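PDB 1RH1: colicin-B from Escherichia coli, which kills Escherichia coli and closely related bacteria by forming a channel that depolarises the cytoplasmic membrane and dissipates cellular energy. Local coordinates for residues 412-417 / 464-469; 418-423 / 453-458. One frame throughout, in Å; residues are numbered along the deposited sequence.

Contact 1 (412-417 / 464-469); sequences GKTFKA and FSLTLG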
ATOM      1  N   GLY A 412      15.798  21.073   5.004  1.00 45.29           N
ATOM      2  CA  GLY A 412      14.467  20.471   5.086  1.00 45.69           C
ATOM      3  C   GLY A 412      14.392  19.227   6.007  1.00 46.39           C
ATOM      4  O   GLY A 412      14.178  19.356   7.224  1.00 48.91           O
ATOM      5  N   LYS A 413      14.574  18.006   5.434  1.00 45.42           N
ATOM      6  CA  LYS A 413      14.485  16.682   6.101  1.00 37.67           C
ATOM      7  C   LYS A 413      15.329  15.608   5.377  1.00 30.30           C
ATOM      8  O   LYS A 413      15.084  14.399   5.328  1.00 24.24           O
ATOM      9  CB  LYS A 413      12.982  16.287   6.151  1.00 39.30           C
ATOM     10  CG  LYS A 413      12.307  16.273   7.531  1.00 36.02           C
ATOM     11  CD  LYS A 413      10.794  16.272   7.329  1.00 35.64           C
ATOM     12  CE  LYS A 413      10.187  17.678   7.404  1.00 36.25           C
ATOM     13  NZ  LYS A 413      10.742  18.584   6.417  1.00 34.69           N
ATOM     14  N   THR A 414      16.416  16.160   4.878  1.00 23.81           N
ATOM     15  CA  THR A 414      17.380  15.551   3.993  1.00 25.93           C
ATOM     16  C   THR A 414      18.390  14.522   4.559  1.00 30.48           C
ATOM     17  O   THR A 414      19.393  15.017   5.072  1.00 30.04           O
ATOM     18  CB  THR A 414      18.077  16.760   3.343  1.00 21.07           C
ATOM     19  OG1 THR A 414      17.094  17.736   3.028  1.00 15.73           O
ATOM     20  CG2 THR A 414      18.821  16.368   2.090  1.00 20.42           C
ATOM     21  N   PHE A 415      18.201  13.158   4.523  1.00 28.77           N
ATOM     22  CA  PHE A 415      19.081  11.976   4.845  1.00 24.33           C
ATOM     23  C   PHE A 415      18.722  11.021   6.008  1.00 24.20           C
ATOM     24  O   PHE A 415      18.362   9.893   5.655  1.00 23.69           O
ATOM     25  CB  PHE A 415      20.605  12.292   5.152  1.00 22.38           C
ATOM     26  CG  PHE A 415      21.507  13.042   4.178  1.00  9.59           C
ATOM     27  CD1 PHE A 415      21.605  12.669   2.843  1.00  4.98           C
ATOM     28  CD2 PHE A 415      22.218  14.154   4.666  1.00  9.22           C
ATOM     29  CE1 PHE A 415      22.416  13.427   1.992  1.00  8.11           C
ATOM     30  CE2 PHE A 415      23.025  14.904   3.809  1.00  6.98           C
ATOM     31  CZ  PHE A 415      23.121  14.539   2.468  1.00  5.68           C
ATOM     32  N   LYS A 416      18.916  11.428   7.313  1.00 23.94           N
ATOM     33  CA  LYS A 416      18.664  10.846   8.678  1.00 24.64           C
ATOM     34  C   LYS A 416      19.914  10.559   9.559  1.00 24.56           C
ATOM     35  O   LYS A 416      20.830   9.878   9.102  1.00 26.88           O
ATOM     36  CB  LYS A 416      17.853   9.503   8.628  1.00 27.86           C
ATOM     37  CG  LYS A 416      17.121   8.952   9.886  1.00 30.27           C
ATOM     38  CD  LYS A 416      15.901   9.777  10.380  1.00 30.97           C
ATOM     39  CE  LYS A 416      14.599   9.636   9.567  1.00 30.83           C
ATOM     40  NZ  LYS A 416      13.630  10.692   9.852  1.00 27.94           N
ATOM     41  N   ALA A 417      20.009  11.033  10.829  1.00 22.28           N
ATOM     42  CA  ALA A 417      21.134  10.856  11.789  1.00 17.42           C
ATOM     43  C   ALA A 417      22.568  11.339  11.504  1.00 19.41           C
ATOM     44  O   ALA A 417      23.186  10.834  10.563  1.00 18.23           O
ATOM     45  CB  ALA A 417      21.301   9.384  12.160  1.00 18.23           C
ATOM     46  N   PHE A 464      27.023  12.323  -1.654  1.00  2.00           N
ATOM     47  CA  PHE A 464      28.229  12.599  -2.386  1.00  2.00           C
ATOM     48  C   PHE A 464      28.075  13.788  -3.291  1.00  2.64           C
ATOM     49  O   PHE A 464      28.948  14.655  -3.365  1.00  5.75           O
ATOM     50  CB  PHE A 464      28.583  11.413  -3.211  1.00  2.00           C
ATOM     51  CG  PHE A 464      29.877  11.585  -3.975  1.00  2.00           C
ATOM     52  CD1 PHE A 464      31.086  11.637  -3.289  1.00  2.00           C
ATOM     53  CD2 PHE A 464      29.848  11.678  -5.358  1.00  2.00           C
ATOM     54  CE1 PHE A 464      32.263  11.784  -4.007  1.00  2.00           C
ATOM     55  CE2 PHE A 464      31.038  11.823  -6.066  1.00  2.00           C
ATOM     56  CZ  PHE A 464      32.245  11.876  -5.389  1.00  2.00           C
ATOM     57  N   SER A 465      26.957  13.781  -4.017  1.00  4.01           N
ATOM     58  CA  SER A 465      26.657  14.861  -4.940  1.00  5.31           C
ATOM     59  C   SER A 465      26.347  16.143  -4.196  1.00  3.72           C
ATOM     60  O   SER A 465      26.872  17.176  -4.579  1.00  6.68           O
ATOM     61  CB  SER A 465      25.481  14.494  -5.804  1.00  7.08           C
ATOM     62  OG  SER A 465      25.772  13.308  -6.523  1.00  7.91           O
ATOM     63  N   LEU A 466      25.540  16.107  -3.134  1.00  3.11           N
ATOM     64  CA  LEU A 466      25.277  17.243  -2.286  1.00  2.50           C
ATOM     65  C   LEU A 466      26.545  17.782  -1.657  1.00  7.29           C
ATOM     66  O   LEU A 466      26.794  18.972  -1.810  1.00 11.89           O
ATOM     67  CB  LEU A 466      24.363  16.885  -1.175  1.00  2.00           C
ATOM     68  CG  LEU A 466      22.917  16.748  -1.494  1.00  6.24           C
ATOM     69  CD1 LEU A 466      22.188  16.379  -0.226  1.00 10.57           C
ATOM     70  CD2 LEU A 466      22.355  18.057  -1.994  1.00  7.55           C
ATOM     71  N   THR A 467      27.384  16.980  -0.976  1.00  8.60           N
ATOM     72  CA  THR A 467      28.632  17.455  -0.380  1.00  7.77           C
ATOM     73  C   THR A 467      29.507  18.124  -1.434  1.00  7.77           C
ATOM     74  O   THR A 467      30.040  19.195  -1.140  1.00 11.58           O
ATOM     75  CB  THR A 467      29.443  16.294   0.258  1.00  2.00           C
ATOM     76  OG1 THR A 467      28.621  15.679   1.241  1.00  2.00           O
ATOM     77  CG2 THR A 467      30.717  16.775   0.925  1.00  2.00           C
ATOM     78  N   LEU A 468      29.641  17.563  -2.654  1.00  7.84           N
ATOM     79  CA  LEU A 468      30.467  18.195  -3.672  1.00  5.18           C
ATOM     80  C   LEU A 468      29.889  19.478  -4.264  1.00  4.56           C
ATOM     81  O   LEU A 468      30.584  20.487  -4.376  1.00  7.90           O
ATOM     82  CB  LEU A 468      30.732  17.234  -4.823  1.00  2.00           C
ATOM     83  CG  LEU A 468      31.495  15.959  -4.607  1.00  2.00           C
ATOM     84  CD1 LEU A 468      32.034  15.496  -5.942  1.00  2.00           C
ATOM     85  CD2 LEU A 468      32.665  16.176  -3.687  1.00  2.00           C
ATOM     86  N   GLY A 469      28.602  19.459  -4.627  1.00  6.89           N
ATOM     87  CA  GLY A 469      27.908  20.559  -5.272  1.00  2.50           C
ATOM     88  C   GLY A 469      27.696  21.718  -4.336  1.00  2.22           C
ATOM     89  O   GLY A 469      28.133  22.826  -4.623  1.00  2.64           O
TER
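The carbonyl O of L466 accepts a hydrogen bond from S470 OG one helical turn on, while the leucine side chain makes an entirely apolar contact with T414 and F415. Its methyl CD1 does the touching. F415 comes from the opposite direction, and the far end of its ring reaches the methyl first, with F415 CZ 3.4 Å from L466 CD1. The neighbouring ring atom follows, F415 CE1 lying 3.7 Å from the same CD1, so the packing is close. T414 adds a looser touch, with CG2 4.1 Å from L466 CD1. Its CG2 lies anti to the backbone N, which turns the methyl to the helix and OG1 back beside its own N. Phenylalanine suits this place because its long, rigid side chain can reach across backbones that stay well apart, the CA atoms of T414 and L466 being 10.2 Å from each other; leucine offers a branch to meet it. All three residues are buried. The irregular 412-417 segment, between helices 401-406 and 420-435, thus lies against helix 457-472, which falls within a predicted transmembrane segment. Helix 291-340 flanks both partners, with V321 against T414 and T325 and V328 against L466.

Contact 2 (418-423 / 453-458); sequences ADYAIK and SGMASA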
ATOM      1  N   ALA A 418      23.167  12.264  12.294  1.00 16.23           N
ATOM      2  CA  ALA A 418      24.528  12.774  12.065  1.00 12.16           C
ATOM      3  C   ALA A 418      25.774  11.932  12.474  1.00 11.93           C
ATOM      4  O   ALA A 418      26.553  12.087  13.428  1.00  3.83           O
ATOM      5  CB  ALA A 418      24.588  14.129  12.720  1.00 14.62           C
ATOM      6  N   ASP A 419      25.758  10.919  11.601  1.00 16.29           N
ATOM      7  CA  ASP A 419      26.693   9.841  11.300  1.00 10.72           C
ATOM      8  C   ASP A 419      27.285  10.152   9.937  1.00  8.31           C
ATOM      9  O   ASP A 419      28.200   9.500   9.444  1.00  4.67           O
ATOM     10  CB  ASP A 419      25.954   8.552  11.189  1.00 13.38           C
ATOM     11  CG  ASP A 419      26.148   7.571  12.330  1.00 20.99           C
ATOM     12  OD1 ASP A 419      25.683   6.438  12.185  1.00 25.67           O
ATOM     13  OD2 ASP A 419      26.754   7.913  13.349  1.00 25.94           O
ATOM     14  N   TYR A 420      26.596  11.127   9.323  1.00  5.69           N
ATOM     15  CA  TYR A 420      26.835  11.739   8.048  1.00  3.00           C
ATOM     16  C   TYR A 420      27.857  12.804   8.192  1.00  3.59           C
ATOM     17  O   TYR A 420      28.507  13.071   7.191  1.00  5.72           O
ATOM     18  CB  TYR A 420      25.588  12.377   7.493  1.00  2.00           C
ATOM     19  CG  TYR A 420      24.631  11.337   6.944  1.00  4.49           C
ATOM     20  CD1 TYR A 420      23.864  10.555   7.806  1.00  3.66           C
ATOM     21  CD2 TYR A 420      24.542  11.156   5.571  1.00  2.00           C
ATOM     22  CE1 TYR A 420      23.016   9.590   7.296  1.00  2.25           C
ATOM     23  CE2 TYR A 420      23.688  10.191   5.058  1.00  2.45           C
ATOM     24  CZ  TYR A 420      22.926   9.417   5.927  1.00  2.51           C
ATOM     25  OH  TYR A 420      22.036   8.491   5.419  1.00  7.09           O
ATOM     26  N   ALA A 421      28.035  13.430   9.363  1.00  2.00           N
ATOM     27  CA  ALA A 421      29.087  14.425   9.496  1.00  2.00           C
ATOM     28  C   ALA A 421      30.461  13.824   9.243  1.00  3.56           C
ATOM     29  O   ALA A 421      31.320  14.444   8.624  1.00  6.36           O
ATOM     30  CB  ALA A 421      29.076  14.991  10.871  1.00  5.64           C
ATOM     31  N   ILE A 422      30.576  12.562   9.682  1.00  3.30           N
ATOM     32  CA  ILE A 422      31.720  11.680   9.544  1.00  2.00           C
ATOM     33  C   ILE A 422      31.957  11.383   8.090  1.00  5.65           C
ATOM     34  O   ILE A 422      33.106  11.451   7.646  1.00  8.76           O
ATOM     35  CB  ILE A 422      31.463  10.372  10.300  1.00  2.00           C
ATOM     36  CG1 ILE A 422      31.364  10.672  11.780  1.00  4.42           C
ATOM     37  CG2 ILE A 422      32.566   9.389  10.065  1.00  2.00           C
ATOM     38  CD1 ILE A 422      31.020   9.483  12.698  1.00  4.45           C
ATOM     39  N   LYS A 423      30.894  11.058   7.348  1.00  5.24           N
ATOM     40  CA  LYS A 423      31.022  10.733   5.928  1.00  3.81           C
ATOM     41  C   LYS A 423      31.386  11.950   5.108  1.00  3.18           C
ATOM     42  O   LYS A 423      32.277  11.900   4.258  1.00  2.00           O
ATOM     43  CB  LYS A 423      29.724  10.141   5.417  1.00  2.52           C
ATOM     44  CG  LYS A 423      29.400   8.886   6.211  1.00  7.82           C
ATOM     45  CD  LYS A 423      28.307   8.082   5.552  1.00  9.39           C
ATOM     46  CE  LYS A 423      28.171   6.705   6.205  1.00  9.45           C
ATOM     47  NZ  LYS A 423      27.425   6.768   7.444  1.00 12.01           N
ATOM     48  N   SER A 453      28.512  -1.169   3.220  1.00  6.97           N
ATOM     49  CA  SER A 453      28.110  -1.332   4.605  1.00  6.48           C
ATOM     50  C   SER A 453      26.621  -1.085   4.826  1.00  7.97           C
ATOM     51  O   SER A 453      26.172  -0.966   5.971  1.00  9.04           O
ATOM     52  CB  SER A 453      28.942  -0.413   5.470  1.00  5.37           C
ATOM     53  OG  SER A 453      30.295  -0.864   5.454  1.00 11.92           O
ATOM     54  N   GLY A 454      25.836  -0.997   3.727  1.00  8.05           N
ATOM     55  CA  GLY A 454      24.380  -0.961   3.836  1.00 11.15           C
ATOM     56  C   GLY A 454      23.559   0.253   3.397  1.00 12.73           C
ATOM     57  O   GLY A 454      22.346   0.189   3.648  1.00 11.01           O
ATOM     58  N   MET A 455      24.120   1.334   2.786  1.00 10.87           N
ATOM     59  CA  MET A 455      23.368   2.529   2.352  1.00  5.70           C
ATOM     60  C   MET A 455      22.786   2.303   0.977  1.00  3.34           C
ATOM     61  O   MET A 455      23.431   1.721   0.104  1.00  4.43           O
ATOM     62  CB  MET A 455      24.275   3.779   2.297  1.00  7.57           C
ATOM     63  CG  MET A 455      23.706   5.167   1.952  1.00  5.57           C
ATOM     64  SD  MET A 455      24.924   6.482   2.145  1.00  2.00           S
ATOM     65  CE  MET A 455      24.736   6.703   3.866  1.00  2.00           C
ATOM     66  N   ALA A 456      21.535   2.742   0.820  1.00  2.00           N
ATOM     67  CA  ALA A 456      20.837   2.689  -0.459  1.00  2.85           C
ATOM     68  C   ALA A 456      21.616   3.464  -1.528  1.00  3.64           C
ATOM     69  O   ALA A 456      21.971   4.600  -1.233  1.00  8.26           O
ATOM     70  CB  ALA A 456      19.469   3.312  -0.286  1.00  2.00           C
ATOM     71  N   SER A 457      21.937   2.945  -2.726  1.00  2.00           N
ATOM     72  CA  SER A 457      22.710   3.669  -3.734  1.00  4.36           C
ATOM     73  C   SER A 457      22.245   5.088  -3.972  1.00  5.12           C
ATOM     74  O   SER A 457      23.060   6.007  -4.003  1.00  9.00           O
ATOM     75  CB  SER A 457      22.675   3.024  -5.106  1.00  6.52           C
ATOM     76  OG  SER A 457      23.395   1.815  -5.237  1.00 10.53           O
ATOM     77  N   ALA A 458      20.927   5.280  -4.089  1.00  6.91           N
ATOM     78  CA  ALA A 458      20.360   6.605  -4.263  1.00  6.23           C
ATOM     79  C   ALA A 458      20.743   7.553  -3.125  1.00  5.52           C
ATOM     80  O   ALA A 458      21.236   8.639  -3.421  1.00  7.68           O
ATOM     81  CB  ALA A 458      18.849   6.493  -4.346  1.00  6.12           C
TER
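A Schellman motif closes helix 441-452, and M455, whose N makes one of its two bonds, carries this contact with Y420 and K423 at the start of helix 420-435. In the motif M455 N bonds back to W450 O and G454 N to V451 O. G454 serves as its C-prime residue with phi at 116°, a value that glycine, lacking a CB, adopts readily. The chain then runs through A456, the N-cap of helix 457-472, so M455 sits in the short link between two helices of the pore-forming domain.

Methionine suits this place because a long, unbranched and flexible side chain can span the gap: the CA atoms of Y420 and M455 are 11.4 Å apart. With CG anti to the backbone N (chi1 -176°) the chain runs out extended as far as SD, and a bend at the last torsion (chi3 -83°) sets the methyl CE among its partners. Y420 approaches from the opposite direction and offers the outer part of its ring. Its OH lies 3.6 Å from M455 CE, and its CE2 is 3.8 Å from that methyl. The contact is one of packing, with no hydrogen bond across it. The same tyrosine also packs on V459 and L463 of helix 457-472, while W450 lies against both M455 and K423.

K423 reaches toward the methionine tip to tip and uses its aliphatic part, CE standing 4.2 Å from M455 CE. Lysine serves two purposes here: its methylenes join the apolar packing, while its amine can turn to polar surroundings. A bend at the last torsion swings the amine back toward the residue four before it, where NZ makes a weak hydrogen bond of 3.5 Å to D419 O.

How the contacts relate
Contacts 1 and 2 lie about 10 Å apart, centre to centre, and are joined by a stack between the aromatic rings of F415 and Y420, in which F415 CG comes within 3.7 Å of Y420 CE2. A continuous apolar chain therefore runs from L466 through the two rings to M455. Both contacts use the 457-472 element, contact 2 through M455, just ahead of its N-cap A456, and contact 1 through L466 further along the helix, and contact 2 is nested in the loop that contact 1 closes. Both place the 412-423 region alongside a helix that, with 479-495, forms the hydrophobic hairpin characteristic of pore-forming colicins, in a soluble bundle of helices.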